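Local coordinates for uncharacterized bacterial lipoprotein (Bacteroides thetaiotaomicron VPI-5482, PDB 3GF6) that is of unknown function but is an all-beta bacterial lipoprotein that is probably tethered to a membrane by a lipid, at residues T44-P49 with S81-S86; L57-D62 with I194-Q199; E121-G126 with R204-I209; M160-F165 with F174-D179. All blocks are in the same frame, centred on the assembly; numbering follows the deposited sequence.

In the fold
The four contacts sample two facing antiparallel sheets. Contact 1 spans the gap between them, contact 2 is a strand pair within one sheet, and contacts 3 and 4 lie in the other. Contacts 1 and 2, with centres about 8 Å apart, lie on neighbouring strands of one sheet, 82-85 in contact 1 and 56-62 in contact 2. Contact 3, centred about 11 Å from contact 2, meets it through apolar side chains in the interior between the sheets. Contact 4 is centred about 16 Å from contact 3, and its F174 ring packs against E121, L122 and L207. Contacts 1 and 4 do not touch, their centres being about 23 Å apart. No active site is known; 1,2-ethanediol, probably from crystallisation, sits at contacts 3 and 4.

Contact 1 (T44-P49 with S81-S86); sequences TIAQYP and SKLTMS
The methyl of M85 sits over the Y48 ring: CE is 3.5 Å from the ring centroid and 13° off its normal, a CH-pi contact made with the middle of the face. M85 is a selenomethionine bent at chi2 and chi3, and the last torsion (chi3 -59°) swings CE onto the ring. SE stands further back, obliquely disposed to the ring, as in a Met-aromatic contact, and packs on A46 CB at 3.8 Å. The flexible, unbranched side chain suits this place because it can fold between an aromatic face and a small alanine. M85 CG rests near the carbonyl of Q47. At the rim of the tyrosine, S86 O lies in the ring plane, and Y48 OH donates a 2.8 Å hydrogen bond to S86 OG. The same hydroxyl is hydrogen-bonded to T58 N and S86 OG to D91 O, so both buried hydroxyls are doubly engaged. The strands here come from different sheets of a beta sandwich and are no hydrogen-bonded pair: their axes approach to 8.5 Å and run roughly parallel, at 18°. Side chains and one ordered water bridge the interval. T44 CG2 meets L83 CD2 at 4.2 Å, while the hydroxyl of the same threonine reaches a water 2.8 Å from OG1, which in turn accepts from L83 N at 3.1 Å.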
# COMPACT_ATOMS: atom_id res chain seq x y z
N THR A 44 13.44 4.12 -8.28
CA THR A 44 12.79 4.03 -9.60
C THR A 44 12.50 5.44 -10.09
O THR A 44 12.03 6.26 -9.32
CB THR A 44 11.44 3.25 -9.49
OG1 THR A 44 11.66 1.87 -9.14
CG2 THR A 44 10.64 3.34 -10.80
N ILE A 45 12.78 5.73 -11.36
CA ILE A 45 12.41 7.01 -11.95
C ILE A 45 10.92 6.97 -12.30
O ILE A 45 10.49 6.06 -13.03
CB ILE A 45 13.26 7.32 -13.20
CG1 ILE A 45 14.67 7.76 -12.77
CG2 ILE A 45 12.64 8.43 -14.04
CD1 ILE A 45 15.68 7.79 -13.90
N ALA A 46 10.15 7.90 -11.74
CA ALA A 46 8.76 8.10 -12.09
C ALA A 46 8.66 9.12 -13.23
O ALA A 46 9.23 10.23 -13.17
CB ALA A 46 7.96 8.53 -10.88
N GLN A 47 7.96 8.71 -14.28
CA GLN A 47 7.61 9.52 -15.40
C GLN A 47 6.51 8.86 -16.24
O GLN A 47 6.37 7.64 -16.23
CB GLN A 47 8.84 9.81 -16.29
CG GLN A 47 9.39 8.62 -17.01
CD GLN A 47 10.61 8.98 -17.91
OE1 GLN A 47 10.68 10.04 -18.51
NE2 GLN A 47 11.57 8.07 -17.98
N TYR A 48 5.77 9.68 -16.98
CA TYR A 48 4.76 9.17 -17.87
C TYR A 48 5.34 8.92 -19.25
O TYR A 48 5.86 9.84 -19.88
CB TYR A 48 3.60 10.19 -17.99
CG TYR A 48 2.71 10.19 -16.79
CD1 TYR A 48 1.89 9.09 -16.51
CD2 TYR A 48 2.71 11.25 -15.91
CE1 TYR A 48 1.11 9.11 -15.38
CE2 TYR A 48 1.91 11.29 -14.82
CZ TYR A 48 1.13 10.21 -14.53
OH TYR A 48 0.33 10.20 -13.40
N PRO A 49 5.22 7.68 -19.76
CA PRO A 49 5.59 7.51 -21.15
C PRO A 49 4.62 8.25 -22.05
O PRO A 49 3.46 8.47 -21.69
CB PRO A 49 5.52 6.00 -21.38
CG PRO A 49 5.16 5.38 -20.05
CD PRO A 49 4.60 6.46 -19.20
N SER A 81 8.92 -4.42 -3.15
CA SER A 81 7.93 -3.42 -3.55
C SER A 81 8.31 -2.78 -4.88
O SER A 81 9.50 -2.65 -5.21
CB SER A 81 7.81 -2.35 -2.45
OG SER A 81 7.34 -2.92 -1.24
N LYS A 82 7.32 -2.41 -5.67
CA LYS A 82 7.54 -1.82 -6.96
C LYS A 82 6.52 -0.69 -7.22
O LYS A 82 5.45 -0.65 -6.63
CB LYS A 82 7.47 -2.88 -8.04
CG LYS A 82 6.13 -3.43 -8.23
CD LYS A 82 6.11 -4.45 -9.40
CE LYS A 82 4.73 -5.00 -9.57
NZ LYS A 82 4.68 -6.03 -10.68
N LEU A 83 6.88 0.18 -8.12
CA LEU A 83 6.15 1.40 -8.44
C LEU A 83 5.59 1.31 -9.86
O LEU A 83 6.31 0.96 -10.82
CB LEU A 83 7.14 2.56 -8.37
CG LEU A 83 6.72 4.00 -8.66
CD1 LEU A 83 7.66 4.97 -7.95
CD2 LEU A 83 6.56 4.35 -10.19
N THR A 84 4.34 1.71 -10.00
CA THR A 84 3.62 1.65 -11.26
C THR A 84 2.96 2.98 -11.48
O THR A 84 2.23 3.43 -10.63
CB THR A 84 2.51 0.56 -11.21
OG1 THR A 84 3.10 -0.73 -11.00
CG2 THR A 84 1.74 0.51 -12.56
N MSE A 85 3.20 3.60 -12.65
CA MSE A 85 2.48 4.82 -13.01
C MSE A 85 0.98 4.63 -13.26
O MSE A 85 0.54 3.58 -13.74
CB MSE A 85 3.06 5.42 -14.27
CG MSE A 85 4.56 5.77 -14.20
SE MSE A 85 5.06 6.99 -12.79
CE MSE A 85 3.95 8.52 -13.31
N SER A 86 0.22 5.69 -12.97
CA SER A 86 -1.19 5.75 -13.34
C SER A 86 -1.31 5.81 -14.84
O SER A 86 -0.31 5.92 -15.58
CB SER A 86 -1.89 6.95 -12.71
OG SER A 86 -1.61 8.14 -13.39
O HOH W 1 9.64 -0.06 -9.51

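Contact 2 (L57-D62 with I194-Q199); sequences LTFMID and INLAGQ
L57, T58 and F59 pair with L196, N195 and I194 as antiparallel strands, the axes 4.7 Å apart and at 160°, with four backbone hydrogen bonds joining L57 to L196 and F59 to I194. Between these two hydrogen-bonded pairs lies the non-hydrogen-bonded pair T58-N195, whose CA atoms close to 4.2 Å. Its polar side chains share one face of the sheet. CG of N195 is anti to the backbone N (chi1 -176°), and OD1 accepts a short bond, 2.6 Å, from T58 OG1. The threonine oxygen approaches from above the carbonyl plane, 48° out of it. Threonine and asparagine suit this buried spot because the threonine hydroxyl can donate to the amide oxygen, while N195 ND2 is taken up by D132 OD2.

The opposite face is apolar. The F59 ring takes two neighbours in different ways: L196 CD1 lies at its edge, in plane, 3.8 Å from CE2, whereas I194 CD1 comes in obliquely at 3.6 Å from CE1. I194 CB makes an off-centre CH-pi contact with the same ring, and its CD1 also touches I61 CG1 at 4.0 Å. Branched aliphatic residues thus fit round the flat ring, and L57 CD1 adds to the patch against L196 CD1 at 4.2 Å. Strand 82-85 flanks 57-62 on its other edge, strand 129-139 lies beside 194-198, and the apolar face meets V205, L207, L122 and V124 of the opposing sheet.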
# COMPACT_ATOMS: atom_id res chain seq x y z
N LEU A 57 3.18 13.58 -11.06
CA LEU A 57 3.45 12.13 -11.13
C LEU A 57 2.55 11.37 -10.16
O LEU A 57 2.75 11.44 -8.94
CB LEU A 57 4.92 11.87 -10.82
CG LEU A 57 5.98 12.54 -11.71
CD1 LEU A 57 7.35 12.45 -11.01
CD2 LEU A 57 6.02 11.90 -13.09
N THR A 58 1.61 10.62 -10.72
CA THR A 58 0.65 9.81 -9.93
C THR A 58 1.08 8.35 -10.08
O THR A 58 1.20 7.83 -11.21
CB THR A 58 -0.76 10.01 -10.41
OG1 THR A 58 -1.04 11.42 -10.48
CG2 THR A 58 -1.71 9.30 -9.45
N PHE A 59 1.34 7.68 -8.94
CA PHE A 59 1.79 6.29 -8.98
C PHE A 59 1.43 5.54 -7.76
O PHE A 59 1.07 6.15 -6.73
CB PHE A 59 3.30 6.17 -9.28
CG PHE A 59 4.17 6.95 -8.35
CD1 PHE A 59 4.56 6.46 -7.11
CD2 PHE A 59 4.60 8.20 -8.72
CE1 PHE A 59 5.36 7.26 -6.25
CE2 PHE A 59 5.40 8.97 -7.88
CZ PHE A 59 5.79 8.49 -6.66
N MSE A 60 1.46 4.20 -7.87
CA MSE A 60 1.17 3.39 -6.74
C MSE A 60 2.27 2.36 -6.50
O MSE A 60 3.09 2.09 -7.38
CB MSE A 60 -0.22 2.73 -6.86
CG MSE A 60 -0.30 1.79 -7.95
SE MSE A 60 0.06 -0.05 -7.39
CE MSE A 60 -0.61 -0.62 -9.13
N ILE A 61 2.28 1.86 -5.27
CA ILE A 61 3.30 0.92 -4.83
C ILE A 61 2.61 -0.39 -4.49
O ILE A 61 1.62 -0.45 -3.71
CB ILE A 61 4.08 1.42 -3.59
CG1 ILE A 61 4.68 2.80 -3.82
CG2 ILE A 61 5.16 0.36 -3.17
CD1 ILE A 61 5.62 2.87 -4.99
N ASP A 62 3.11 -1.48 -5.07
CA ASP A 62 2.73 -2.84 -4.63
C ASP A 62 3.64 -3.15 -3.45
O ASP A 62 4.86 -3.22 -3.60
CB ASP A 62 2.95 -3.90 -5.72
CG ASP A 62 1.92 -3.82 -6.86
OD1 ASP A 62 0.96 -3.04 -6.82
OD2 ASP A 62 2.10 -4.54 -7.85
N ILE A 194 0.08 7.39 -4.29
CA ILE A 194 0.88 8.61 -4.20
C ILE A 194 0.61 9.55 -5.36
O ILE A 194 0.36 9.12 -6.49
CB ILE A 194 2.41 8.27 -4.14
CG1 ILE A 194 2.74 7.51 -2.87
CG2 ILE A 194 3.30 9.59 -4.20
CD1 ILE A 194 4.03 6.67 -2.99
N ASN A 195 0.67 10.86 -5.11
CA ASN A 195 0.78 11.82 -6.20
C ASN A 195 1.83 12.86 -5.82
O ASN A 195 1.84 13.32 -4.71
CB ASN A 195 -0.54 12.55 -6.49
CG ASN A 195 -0.42 13.48 -7.70
OD1 ASN A 195 0.05 13.05 -8.77
ND2 ASN A 195 -0.78 14.76 -7.53
N LEU A 196 2.73 13.15 -6.73
CA LEU A 196 3.68 14.27 -6.52
C LEU A 196 3.34 15.44 -7.43
O LEU A 196 2.94 15.25 -8.58
CB LEU A 196 5.12 13.85 -6.83
CG LEU A 196 5.60 12.50 -6.29
CD1 LEU A 196 7.04 12.17 -6.81
CD2 LEU A 196 5.55 12.46 -4.77
N ALA A 197 3.51 16.65 -6.90
CA ALA A 197 3.36 17.89 -7.66
C ALA A 197 4.72 18.56 -7.67
O ALA A 197 5.45 18.54 -6.68
CB ALA A 197 2.27 18.79 -7.01
N GLY A 198 5.11 19.13 -8.82
CA GLY A 198 6.44 19.67 -8.98
C GLY A 198 6.62 20.49 -10.24
O GLY A 198 5.65 20.92 -10.87
N GLN A 199 7.87 20.72 -10.60
CA GLN A 199 8.19 21.63 -11.71
C GLN A 199 8.78 20.92 -12.93
O GLN A 199 8.99 21.54 -13.96
CB GLN A 199 9.18 22.71 -11.26
CG GLN A 199 8.83 23.44 -9.96
CD GLN A 199 7.38 23.82 -9.87
OE1 GLN A 199 6.69 23.45 -8.91
NE2 GLN A 199 6.90 24.54 -10.87

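Contact 3 (E121-G126 with R204-I209); sequences ELLVSG and RVRLRI. With EDO (1,2-ethanediol), chain F.
E121 and R208 both set CG anti to the backbone N; the glutamate then runs extended, while the arginine bends at chi3 (62°), and the two charged groups meet above an antiparallel, hydrogen-bonded pair. E121 OE1 uses its anti lone pair for R208 NH2 at 3.0 Å and takes a weak second bond from NH1. Carboxylate and guanidinium are almost perpendicular, 82° between planes, so this is a single-oxygen bridge and not a bidentate salt bridge. E121 CB covers one guanidinium face. NH1 also donates to O2 of 1,2-ethanediol at 2.8 Å, and a water links E121 OE1, NH1 and the diol's O1.

On the other face, L122 CD1 packs on V205 CG1 at 3.8 Å and L122 CB on L207 CD1 at 3.9 Å, leucine and valine fitting the interior of the sandwich. Further along, S125 OG donates a short 2.5 Å bond to R204 O; its small hydroxyl continues the link there. A water joins it to L123 O and R206 NE, while the guanidinium of R204 turns to D43.

The R208 guanidinium, held by E121 and by D210 on NE, would help keep the E121 carboxylate ionised. Waters and diol around the outer face indicate that these salt links work beside solvent, in contrast to the buried L122 and L207.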
# COMPACT_ATOMS: atom_id res chain seq x y z
N GLU A 121 10.20 4.75 4.64
CA GLU A 121 10.22 6.16 4.24
C GLU A 121 10.09 6.34 2.74
O GLU A 121 10.74 5.64 1.97
CB GLU A 121 11.48 6.87 4.75
CG GLU A 121 11.47 8.36 4.54
CD GLU A 121 12.75 9.04 4.97
OE1 GLU A 121 13.62 8.37 5.57
OE2 GLU A 121 12.90 10.25 4.71
N LEU A 122 9.22 7.27 2.35
CA LEU A 122 9.12 7.74 0.98
C LEU A 122 9.96 9.01 0.86
O LEU A 122 9.82 9.92 1.67
CB LEU A 122 7.67 8.05 0.62
CG LEU A 122 7.38 8.61 -0.78
CD1 LEU A 122 7.70 7.63 -1.91
CD2 LEU A 122 5.91 9.05 -0.84
N LEU A 123 10.83 9.03 -0.15
CA LEU A 123 11.63 10.22 -0.48
C LEU A 123 11.59 10.56 -1.96
O LEU A 123 12.03 9.73 -2.80
CB LEU A 123 13.13 10.02 -0.12
CG LEU A 123 13.46 9.52 1.28
CD1 LEU A 123 13.42 7.98 1.30
CD2 LEU A 123 14.86 10.08 1.77
N VAL A 124 11.17 11.79 -2.29
CA VAL A 124 11.46 12.38 -3.61
C VAL A 124 12.89 12.85 -3.68
O VAL A 124 13.51 13.12 -2.64
CB VAL A 124 10.56 13.60 -3.98
CG1 VAL A 124 9.17 13.35 -3.59
CG2 VAL A 124 11.08 14.88 -3.32
N SER A 125 13.44 12.94 -4.89
CA SER A 125 14.84 13.34 -5.05
C SER A 125 14.88 14.82 -5.34
O SER A 125 14.02 15.33 -6.06
CB SER A 125 15.56 12.56 -6.16
OG SER A 125 15.63 11.18 -5.80
N GLY A 126 15.90 15.49 -4.80
CA GLY A 126 16.12 16.90 -5.11
C GLY A 126 15.04 17.80 -4.52
O GLY A 126 14.35 17.40 -3.57
N ARG A 204 13.33 10.83 -9.46
CA ARG A 204 13.87 9.60 -8.93
C ARG A 204 13.22 9.39 -7.59
O ARG A 204 13.50 10.11 -6.64
CB ARG A 204 15.36 9.74 -8.77
CG ARG A 204 16.04 8.52 -8.22
CD ARG A 204 17.36 8.85 -7.65
NE ARG A 204 17.99 7.68 -7.06
CZ ARG A 204 19.21 7.71 -6.53
NH1 ARG A 204 19.94 8.83 -6.56
NH2 ARG A 204 19.72 6.62 -6.00
N VAL A 205 12.35 8.39 -7.48
CA VAL A 205 11.60 8.14 -6.26
C VAL A 205 12.23 6.98 -5.47
O VAL A 205 12.53 5.89 -6.03
CB VAL A 205 10.12 7.79 -6.57
CG1 VAL A 205 9.34 7.46 -5.28
CG2 VAL A 205 9.43 8.96 -7.33
N ARG A 206 12.41 7.18 -4.17
CA ARG A 206 12.93 6.12 -3.31
C ARG A 206 11.92 5.76 -2.24
O ARG A 206 11.24 6.64 -1.71
CB ARG A 206 14.27 6.53 -2.70
CG ARG A 206 15.42 6.35 -3.69
CD ARG A 206 16.75 6.63 -3.12
NE ARG A 206 16.84 7.99 -2.65
CZ ARG A 206 17.78 8.45 -1.83
NH1 ARG A 206 18.75 7.66 -1.37
NH2 ARG A 206 17.74 9.72 -1.47
N LEU A 207 11.77 4.46 -1.97
CA LEU A 207 10.91 4.00 -0.91
C LEU A 207 11.73 2.99 -0.13
O LEU A 207 11.98 1.88 -0.63
CB LEU A 207 9.60 3.36 -1.43
CG LEU A 207 8.60 2.89 -0.34
CD1 LEU A 207 8.03 4.16 0.36
CD2 LEU A 207 7.49 2.02 -0.88
N ARG A 208 12.12 3.38 1.09
CA ARG A 208 12.73 2.41 2.04
C ARG A 208 11.67 1.63 2.79
O ARG A 208 10.73 2.21 3.34
CB ARG A 208 13.66 3.09 3.01
CG ARG A 208 14.40 2.09 3.92
CD ARG A 208 15.34 2.75 4.89
NE ARG A 208 14.67 3.64 5.83
CZ ARG A 208 14.69 4.98 5.79
NH1 ARG A 208 15.33 5.64 4.83
NH2 ARG A 208 14.04 5.66 6.73
N ILE A 209 11.78 0.30 2.77
CA ILE A 209 10.93 -0.57 3.57
C ILE A 209 11.88 -1.12 4.64
O ILE A 209 12.89 -1.81 4.32
CB ILE A 209 10.32 -1.72 2.77
CG1 ILE A 209 9.39 -1.16 1.68
CG2 ILE A 209 9.63 -2.76 3.70
CD1 ILE A 209 8.12 -0.38 2.22
C1 EDO F . 17.62 7.07 1.89
O1 EDO F . 17.23 7.49 3.22
C2 EDO F . 16.87 5.79 1.54
O2 EDO F . 16.94 4.84 2.63
O HOH W 2 16.40 8.31 5.72
O HOH W 3 14.76 10.05 -3.66
O HOH W 4 16.19 12.00 -1.83

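Contact 4 (M160-F165 with F174-D179); sequences MKLGTF and FDITYD. With EDO (1,2-ethanediol), chain G.
L162 and F174 lie side by side, pointing the same way, and make the close-packed part of this contact. CG of L162 is anti to the backbone N (chi1 171°), and the CD1 branch beyond it touches F174 CB at 3.9 Å and I176 CD1 at 4.0 Å. The leucine's own carbonyl joins in: its O is 3.2 Å from F174 CB and 3.5 Å from I176 CG2. A leucine suits this buried corner because one methyl can serve two neighbours of the strand, the phenylalanine and the beta-branched isoleucine, at once. The F174 ring itself leads away, to L118 and L207. Beside it, G163, with no side chain of its own, lets its CA approach F174 CA to 4.2 Å. Strands 163-165 and 171-183 form a beta hairpin.

The other side is looser and wet. A water donates to L162 O at 2.7 Å and accepts from D175 N at 2.9 Å, bridging the two backbones. D175, exposed, pairs with R117 of the adjoining strand. Further along, where the segments have parted, D179 OD2 accepts a 2.8 Å bond from 1,2-ethanediol O2, while OD1 forms a salt bridge with K115.

The chemistry thus divides the strand: the alternate residues F174 and I176 hold the apolar inside, whereas the carboxylates of D175 and D179 meet R117 and K115, which probably favours their ionised form.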
# COMPACT_ATOMS: atom_id res chain seq x y z
N MSE A 160 -0.67 12.93 7.49
CA MSE A 160 -0.07 12.91 8.83
C MSE A 160 -0.58 11.76 9.67
O MSE A 160 0.01 11.45 10.73
CB MSE A 160 -0.27 14.23 9.57
CG MSE A 160 0.04 15.38 8.76
SE MSE A 160 -0.32 16.93 9.80
CE MSE A 160 1.47 17.08 10.44
N LYS A 161 -1.62 11.06 9.21
CA LYS A 161 -2.01 9.81 9.86
C LYS A 161 -1.15 8.62 9.42
O LYS A 161 -1.15 7.60 10.09
CB LYS A 161 -3.49 9.47 9.59
CG LYS A 161 -4.46 10.54 10.03
CD LYS A 161 -4.35 10.85 11.49
CE LYS A 161 -5.47 11.79 11.92
NZ LYS A 161 -5.51 11.90 13.40
N LEU A 162 -0.47 8.74 8.29
CA LEU A 162 0.45 7.71 7.83
C LEU A 162 1.82 7.92 8.43
O LEU A 162 2.44 6.99 8.96
CB LEU A 162 0.55 7.71 6.29
CG LEU A 162 1.66 6.81 5.70
CD1 LEU A 162 1.37 5.34 6.08
CD2 LEU A 162 1.75 7.02 4.18
N GLY A 163 2.32 9.14 8.34
CA GLY A 163 3.65 9.43 8.89
C GLY A 163 3.98 10.88 9.06
O GLY A 163 3.10 11.76 9.03
N THR A 164 5.28 11.12 9.23
CA THR A 164 5.81 12.43 9.51
C THR A 164 6.51 12.98 8.28
O THR A 164 7.34 12.30 7.69
CB THR A 164 6.88 12.35 10.63
OG1 THR A 164 6.31 11.75 11.82
CG2 THR A 164 7.41 13.72 10.93
N PHE A 165 6.18 14.22 7.91
CA PHE A 165 6.80 14.84 6.75
C PHE A 165 7.90 15.76 7.17
O PHE A 165 7.84 16.31 8.26
CB PHE A 165 5.79 15.68 5.99
CG PHE A 165 4.70 14.89 5.35
CD1 PHE A 165 3.51 14.65 6.02
CD2 PHE A 165 4.84 14.45 4.05
CE1 PHE A 165 2.48 13.97 5.41
CE2 PHE A 165 3.83 13.76 3.43
CZ PHE A 165 2.64 13.52 4.11
N PHE A 174 7.21 6.65 8.03
CA PHE A 174 6.01 6.01 8.59
C PHE A 174 6.32 4.75 9.37
O PHE A 174 7.32 4.08 9.13
CB PHE A 174 4.99 5.68 7.46
CG PHE A 174 5.62 5.00 6.27
CD1 PHE A 174 5.77 3.63 6.24
CD2 PHE A 174 6.08 5.75 5.19
CE1 PHE A 174 6.39 2.99 5.17
CE2 PHE A 174 6.67 5.12 4.08
CZ PHE A 174 6.84 3.74 4.08
N ASP A 175 5.43 4.41 10.30
CA ASP A 175 5.54 3.18 11.07
C ASP A 175 4.14 2.90 11.61
O ASP A 175 3.76 3.40 12.66
CB ASP A 175 6.56 3.33 12.20
CG ASP A 175 6.84 2.01 12.93
OD1 ASP A 175 6.21 0.98 12.59
OD2 ASP A 175 7.72 1.99 13.85
N ILE A 176 3.36 2.16 10.83
CA ILE A 176 1.95 1.91 11.12
C ILE A 176 1.75 0.42 11.33
O ILE A 176 2.49 -0.44 10.80
CB ILE A 176 0.97 2.45 10.01
CG1 ILE A 176 1.25 1.76 8.66
CG2 ILE A 176 1.09 3.97 9.95
CD1 ILE A 176 0.17 1.89 7.59
N THR A 177 0.75 0.11 12.13
CA THR A 177 0.36 -1.28 12.33
C THR A 177 -1.15 -1.45 12.17
O THR A 177 -1.93 -0.50 12.33
CB THR A 177 0.76 -1.79 13.71
OG1 THR A 177 0.12 -1.00 14.72
CG2 THR A 177 2.25 -1.77 13.86
N TYR A 178 -1.56 -2.67 11.83
CA TYR A 178 -2.97 -3.03 11.72
C TYR A 178 -3.13 -4.45 12.23
O TYR A 178 -2.31 -5.33 11.93
CB TYR A 178 -3.45 -2.85 10.28
CG TYR A 178 -4.89 -3.27 10.00
CD1 TYR A 178 -5.97 -2.38 10.18
CD2 TYR A 178 -5.20 -4.56 9.59
CE1 TYR A 178 -7.27 -2.76 9.90
CE2 TYR A 178 -6.54 -4.96 9.33
CZ TYR A 178 -7.57 -4.07 9.50
OH TYR A 178 -8.87 -4.48 9.24
N ASP A 179 -4.16 -4.66 13.04
CA ASP A 179 -4.40 -5.93 13.69
C ASP A 179 -5.90 -6.11 13.96
O ASP A 179 -6.42 -5.73 15.01
CB ASP A 179 -3.56 -5.96 14.97
CG ASP A 179 -3.54 -7.30 15.68
OD1 ASP A 179 -4.17 -8.30 15.26
OD2 ASP A 179 -2.86 -7.32 16.74
C1 EDO G . 0.12 -5.72 14.04
O1 EDO G . 1.45 -5.19 13.93
C2 EDO G . -0.23 -5.75 15.53
O2 EDO G . -0.21 -7.10 16.00
O HOH W 5 3.78 6.56 11.21